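Local coordinates for protein colicin B (Escherichia coli, PDB 1RH1) that kills Escherichia coli and closely related bacteria by forming channels that depolarise the cytoplasmic membrane and dissipate the cell's energy, at residues 115-129 against 246-259. Numbering follows the deposited sequence.
Sequences PEPSRPAAVSFARLE and GVISETGNYVEAGY
Arg119 lays its guanidinium flat on the ring of Tyr259, the two planes only 4° apart and Arg119 CZ 3.6 Å from the centroid of the Tyr259 ring, a stacked cation-pi pair. Arg119 NH2 gives Gly258 O a nearly straight bond of 2.6 Å; the acceptor is in the guanidinium plane, while NH2 sits above the carbonyl plane, not on a lone pair. A weak bond to Ala257 O adds to it. Arg119 NE meets Glu256 OE1, tilted from the guanidinium plane, on its anti side at 3.0 Å in a salt bridge, with the guanidinium and carboxylate planes 60° apart. A bend at chi3 (52°) swings the guanidinium over the ring, and stack and bonds together fix the rotation of this buried group.

Beside this cluster, Pro115 crosses Tyr254 at about a right angle and sets CG over the ring off-centre, a CH-pi contact, while Ala121 CB reaches Tyr254 CE1 at 3.5 Å. The antiparallel strands are joined by paired backbone bonds between Ala122 and Val255, then slip by one residue in a beta bulge before Ser124 meets Gly252. There Ser124 OG bonds Gly252 O on a lone pair, 3.2 Å away. Past the corner at Phe125, Arg127 and Ile248 are bonded both ways. Their side chains run alongside each other, and Arg127 NE forms a salt bridge to Glu250 OE1 (3.1 Å).

Strand 121-128 has strand 179-186 along its other edge, where Phe125 and Ala126 both face Met182 in a classic bulge. Helix 99-110 packs on Ala121, Val123 and Tyr254, and Gly113 O accepts the Tyr254 hydroxyl. Arg119 and Pro120 pack against Thr18 and Asp17 of the TonB box. The long helix 291-340, leading toward the pore-forming domain, packs against Arg119 and Tyr259, and its Lys312 NZ makes a salt bridge with Glu116 OE2.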
loop_
_atom_site.group_PDB
_atom_site.type_symbol
_atom_site.label_atom_id
_atom_site.label_comp_id
_atom_site.label_asym_id
_atom_site.label_seq_id
_atom_site.Cartn_x
_atom_site.Cartn_y
_atom_site.Cartn_z
ATOM N N PRO A 115 9.388 -5.587 -8.279
ATOM C CA PRO A 115 10.335 -4.621 -7.715
ATOM C C PRO A 115 10.089 -4.336 -6.223
ATOM O O PRO A 115 10.973 -4.391 -5.351
ATOM C CB PRO A 115 10.133 -3.452 -8.614
ATOM C CG PRO A 115 9.773 -4.070 -9.927
ATOM C CD PRO A 115 8.736 -5.037 -9.455
ATOM N N GLU A 116 8.811 -4.067 -5.953
ATOM C CA GLU A 116 8.373 -3.858 -4.598
ATOM C C GLU A 116 7.085 -4.648 -4.403
ATOM O O GLU A 116 6.034 -4.377 -5.000
ATOM C CB GLU A 116 8.122 -2.401 -4.361
ATOM C CG GLU A 116 8.079 -2.036 -2.899
ATOM C CD GLU A 116 9.404 -2.142 -2.147
ATOM O OE1 GLU A 116 10.491 -1.966 -2.724
ATOM O OE2 GLU A 116 9.332 -2.389 -0.943
ATOM N N PRO A 117 7.158 -5.670 -3.556
ATOM C CA PRO A 117 6.039 -6.490 -3.160
ATOM C C PRO A 117 4.894 -5.704 -2.564
ATOM O O PRO A 117 5.055 -4.859 -1.682
ATOM C CB PRO A 117 6.656 -7.473 -2.208
ATOM C CG PRO A 117 7.769 -6.679 -1.575
ATOM C CD PRO A 117 8.357 -6.073 -2.830
ATOM N N SER A 118 3.761 -6.120 -3.114
ATOM C CA SER A 118 2.389 -5.678 -2.901
ATOM C C SER A 118 2.101 -4.385 -3.640
ATOM O O SER A 118 1.180 -3.633 -3.299
ATOM C CB SER A 118 2.085 -5.477 -1.415
ATOM O OG SER A 118 2.489 -4.190 -0.971
ATOM N N ARG A 119 2.933 -4.154 -4.654
ATOM C CA ARG A 119 2.846 -2.966 -5.447
ATOM C C ARG A 119 3.114 -3.343 -6.877
ATOM O O ARG A 119 4.036 -4.125 -7.138
ATOM C CB ARG A 119 3.869 -1.963 -4.990
ATOM C CG ARG A 119 3.269 -1.056 -3.938
ATOM C CD ARG A 119 4.108 0.189 -3.670
ATOM N NE ARG A 119 4.395 0.857 -4.924
ATOM C CZ ARG A 119 3.629 1.802 -5.454
ATOM N NH1 ARG A 119 2.514 2.257 -4.877
ATOM N NH2 ARG A 119 3.989 2.224 -6.649
ATOM N N PRO A 120 2.353 -2.778 -7.831
ATOM C CA PRO A 120 2.361 -3.185 -9.216
ATOM C C PRO A 120 3.735 -2.989 -9.846
ATOM O O PRO A 120 4.624 -2.411 -9.219
ATOM C CB PRO A 120 1.263 -2.358 -9.797
ATOM C CG PRO A 120 1.431 -1.061 -9.104
ATOM C CD PRO A 120 1.625 -1.530 -7.696
ATOM N N ALA A 121 3.971 -3.541 -11.031
ATOM C CA ALA A 121 5.242 -3.391 -11.708
ATOM C C ALA A 121 4.959 -2.659 -13.011
ATOM O O ALA A 121 3.867 -2.788 -13.576
ATOM C CB ALA A 121 5.831 -4.740 -12.009
ATOM N N ALA A 122 5.919 -1.894 -13.530
ATOM C CA ALA A 122 5.646 -1.097 -14.698
ATOM C C ALA A 122 6.748 -1.117 -15.711
ATOM O O ALA A 122 7.910 -1.229 -15.350
ATOM C CB ALA A 122 5.424 0.341 -14.293
ATOM N N VAL A 123 6.366 -1.035 -16.982
ATOM C CA VAL A 123 7.302 -0.856 -18.065
ATOM C C VAL A 123 6.769 0.204 -19.049
ATOM O O VAL A 123 5.670 0.081 -19.572
ATOM C CB VAL A 123 7.528 -2.211 -18.784
ATOM C CG1 VAL A 123 8.575 -1.992 -19.874
ATOM C CG2 VAL A 123 8.095 -3.294 -17.857
ATOM N N SER A 124 7.498 1.281 -19.357
ATOM C CA SER A 124 7.048 2.324 -20.279
ATOM C C SER A 124 6.895 1.944 -21.748
ATOM O O SER A 124 7.711 1.175 -22.241
ATOM C CB SER A 124 8.008 3.516 -20.214
ATOM O OG SER A 124 9.322 3.140 -20.608
ATOM N N PHE A 125 5.886 2.478 -22.458
ATOM C CA PHE A 125 5.772 2.271 -23.887
ATOM C C PHE A 125 5.821 3.580 -24.719
ATOM O O PHE A 125 6.036 3.588 -25.940
ATOM C CB PHE A 125 4.491 1.446 -24.131
ATOM C CG PHE A 125 3.127 2.008 -23.778
ATOM C CD1 PHE A 125 2.432 2.779 -24.708
ATOM C CD2 PHE A 125 2.573 1.765 -22.527
ATOM C CE1 PHE A 125 1.195 3.309 -24.379
ATOM C CE2 PHE A 125 1.338 2.300 -22.212
ATOM C CZ PHE A 125 0.656 3.072 -23.136
ATOM N N ALA A 126 5.688 4.745 -24.059
ATOM C CA ALA A 126 5.836 6.071 -24.670
ATOM C C ALA A 126 6.249 7.066 -23.613
ATOM O O ALA A 126 5.789 6.993 -22.474
ATOM C CB ALA A 126 4.565 6.617 -25.235
ATOM N N ARG A 127 7.150 7.966 -24.038
ATOM C CA ARG A 127 7.746 9.059 -23.257
ATOM C C ARG A 127 7.135 10.385 -23.668
ATOM O O ARG A 127 7.029 10.681 -24.852
ATOM C CB ARG A 127 9.249 9.139 -23.499
ATOM C CG ARG A 127 9.998 10.170 -22.653
ATOM C CD ARG A 127 11.497 10.152 -22.896
ATOM N NE ARG A 127 11.782 10.406 -24.299
ATOM C CZ ARG A 127 12.134 11.613 -24.764
ATOM N NH1 ARG A 127 12.261 12.661 -23.947
ATOM N NH2 ARG A 127 12.285 11.807 -26.079
ATOM N N LEU A 128 6.743 11.189 -22.687
ATOM C CA LEU A 128 6.101 12.472 -22.921
ATOM C C LEU A 128 6.864 13.790 -22.681
ATOM O O LEU A 128 7.384 14.119 -21.601
ATOM C CB LEU A 128 4.822 12.465 -22.099
ATOM C CG LEU A 128 3.540 11.910 -22.678
ATOM C CD1 LEU A 128 3.682 10.546 -23.315
ATOM C CD2 LEU A 128 2.596 11.862 -21.536
ATOM N N GLU A 129 6.896 14.582 -23.755
ATOM C CA GLU A 129 7.468 15.917 -23.721
ATOM C C GLU A 129 6.490 16.779 -22.959
ATOM O O GLU A 129 5.287 16.634 -23.203
ATOM C CB GLU A 129 7.606 16.499 -25.089
ATOM C CG GLU A 129 8.527 15.632 -25.911
ATOM C CD GLU A 129 8.736 16.090 -27.344
ATOM O OE1 GLU A 129 9.742 15.701 -27.943
ATOM O OE2 GLU A 129 7.894 16.823 -27.870
ATOM N N GLY A 246 4.683 15.291 -29.138
ATOM C CA GLY A 246 4.901 15.283 -27.699
ATOM C C GLY A 246 4.783 13.921 -27.040
ATOM O O GLY A 246 4.715 13.855 -25.804
ATOM N N VAL A 247 4.714 12.871 -27.891
ATOM C CA VAL A 247 4.591 11.464 -27.500
ATOM C C VAL A 247 5.627 10.692 -28.295
ATOM O O VAL A 247 5.438 10.264 -29.438
ATOM C CB VAL A 247 3.168 10.866 -27.809
ATOM C CG1 VAL A 247 3.115 9.353 -27.607
ATOM C CG2 VAL A 247 2.169 11.412 -26.815
ATOM N N ILE A 248 6.756 10.536 -27.616
ATOM C CA ILE A 248 7.893 9.814 -28.145
ATOM C C ILE A 248 7.662 8.335 -27.791
ATOM O O ILE A 248 7.578 7.971 -26.613
ATOM C CB ILE A 248 9.203 10.350 -27.479
ATOM C CG1 ILE A 248 9.269 11.874 -27.362
ATOM C CG2 ILE A 248 10.358 9.819 -28.329
ATOM C CD1 ILE A 248 9.519 12.609 -28.667
ATOM N N SER A 249 7.539 7.445 -28.781
ATOM C CA SER A 249 7.335 6.021 -28.497
ATOM C C SER A 249 8.631 5.292 -28.233
ATOM O O SER A 249 9.409 5.038 -29.155
ATOM C CB SER A 249 6.626 5.312 -29.659
ATOM O OG SER A 249 5.281 5.030 -29.280
ATOM N N GLU A 250 8.879 4.968 -26.962
ATOM C CA GLU A 250 10.115 4.270 -26.589
ATOM C C GLU A 250 9.814 3.207 -25.553
ATOM O O GLU A 250 9.174 3.535 -24.553
ATOM C CB GLU A 250 11.158 5.189 -25.952
ATOM C CG GLU A 250 11.507 6.511 -26.639
ATOM C CD GLU A 250 12.345 7.457 -25.766
ATOM O OE1 GLU A 250 12.296 7.347 -24.530
ATOM O OE2 GLU A 250 13.053 8.310 -26.324
ATOM N N THR A 251 10.268 1.960 -25.751
ATOM C CA THR A 251 10.058 0.893 -24.771
ATOM C C THR A 251 11.053 1.060 -23.624
ATOM O O THR A 251 12.133 1.610 -23.842
ATOM C CB THR A 251 10.260 -0.522 -25.395
ATOM O OG1 THR A 251 9.384 -0.635 -26.500
ATOM C CG2 THR A 251 9.912 -1.650 -24.447
ATOM N N GLY A 252 10.750 0.642 -22.388
ATOM C CA GLY A 252 11.781 0.743 -21.386
ATOM C C GLY A 252 11.606 0.204 -19.978
ATOM O O GLY A 252 10.883 0.742 -19.134
ATOM N N ASN A 253 12.399 -0.844 -19.797
ATOM C CA ASN A 253 12.800 -1.411 -18.521
ATOM C C ASN A 253 11.886 -1.660 -17.330
ATOM O O ASN A 253 11.127 -0.823 -16.872
ATOM C CB ASN A 253 13.991 -0.576 -18.080
ATOM C CG ASN A 253 15.102 -0.405 -19.128
ATOM O OD1 ASN A 253 15.122 -1.017 -20.197
ATOM N ND2 ASN A 253 16.078 0.465 -18.870
ATOM N N TYR A 254 11.988 -2.837 -16.751
ATOM C CA TYR A 254 11.189 -3.245 -15.616
ATOM C C TYR A 254 11.476 -2.466 -14.334
ATOM O O TYR A 254 12.448 -2.640 -13.584
ATOM C CB TYR A 254 11.432 -4.734 -15.440
ATOM C CG TYR A 254 10.580 -5.472 -14.422
ATOM C CD1 TYR A 254 9.217 -5.658 -14.622
ATOM C CD2 TYR A 254 11.198 -6.001 -13.313
ATOM C CE1 TYR A 254 8.479 -6.388 -13.699
ATOM C CE2 TYR A 254 10.466 -6.728 -12.387
ATOM C CZ TYR A 254 9.112 -6.921 -12.583
ATOM O OH TYR A 254 8.401 -7.669 -11.664
ATOM N N VAL A 255 10.564 -1.542 -14.102
ATOM C CA VAL A 255 10.655 -0.698 -12.927
ATOM C C VAL A 255 9.470 -0.874 -11.982
ATOM O O VAL A 255 8.537 -1.626 -12.242
ATOM C CB VAL A 255 10.759 0.804 -13.354
ATOM C CG1 VAL A 255 12.043 0.988 -14.129
ATOM C CG2 VAL A 255 9.559 1.249 -14.186
ATOM N N GLU A 256 9.524 -0.182 -10.852
ATOM C CA GLU A 256 8.417 -0.128 -9.931
ATOM C C GLU A 256 7.467 0.948 -10.419
ATOM O O GLU A 256 7.904 1.976 -10.952
ATOM C CB GLU A 256 8.925 0.226 -8.561
ATOM C CG GLU A 256 7.805 0.413 -7.559
ATOM C CD GLU A 256 8.238 0.715 -6.141
ATOM O OE1 GLU A 256 7.378 0.637 -5.278
ATOM O OE2 GLU A 256 9.394 1.034 -5.874
ATOM N N ALA A 257 6.165 0.722 -10.210
ATOM C CA ALA A 257 5.147 1.683 -10.608
ATOM C C ALA A 257 5.108 2.899 -9.697
ATOM O O ALA A 257 5.703 2.877 -8.612
ATOM C CB ALA A 257 3.767 1.052 -10.589
ATOM N N GLY A 258 4.398 3.945 -10.162
ATOM C CA GLY A 258 4.278 5.187 -9.439
ATOM C C GLY A 258 3.505 5.078 -8.140
ATOM O O GLY A 258 2.796 4.121 -7.869
ATOM N N TYR A 259 3.663 6.097 -7.307
ATOM C CA TYR A 259 2.961 6.203 -6.047
ATOM C C TYR A 259 1.825 7.229 -6.041
ATOM O O TYR A 259 1.005 7.196 -5.115
ATOM C CB TYR A 259 3.942 6.552 -4.964
ATOM C CG TYR A 259 4.875 5.426 -4.605
ATOM C CD1 TYR A 259 4.647 4.724 -3.422
ATOM C CD2 TYR A 259 5.980 5.136 -5.413
ATOM C CE1 TYR A 259 5.534 3.732 -3.023
ATOM C CE2 TYR A 259 6.876 4.136 -5.021
ATOM C CZ TYR A 259 6.644 3.452 -3.820
ATOM O OH TYR A 259 7.571 2.538 -3.370
#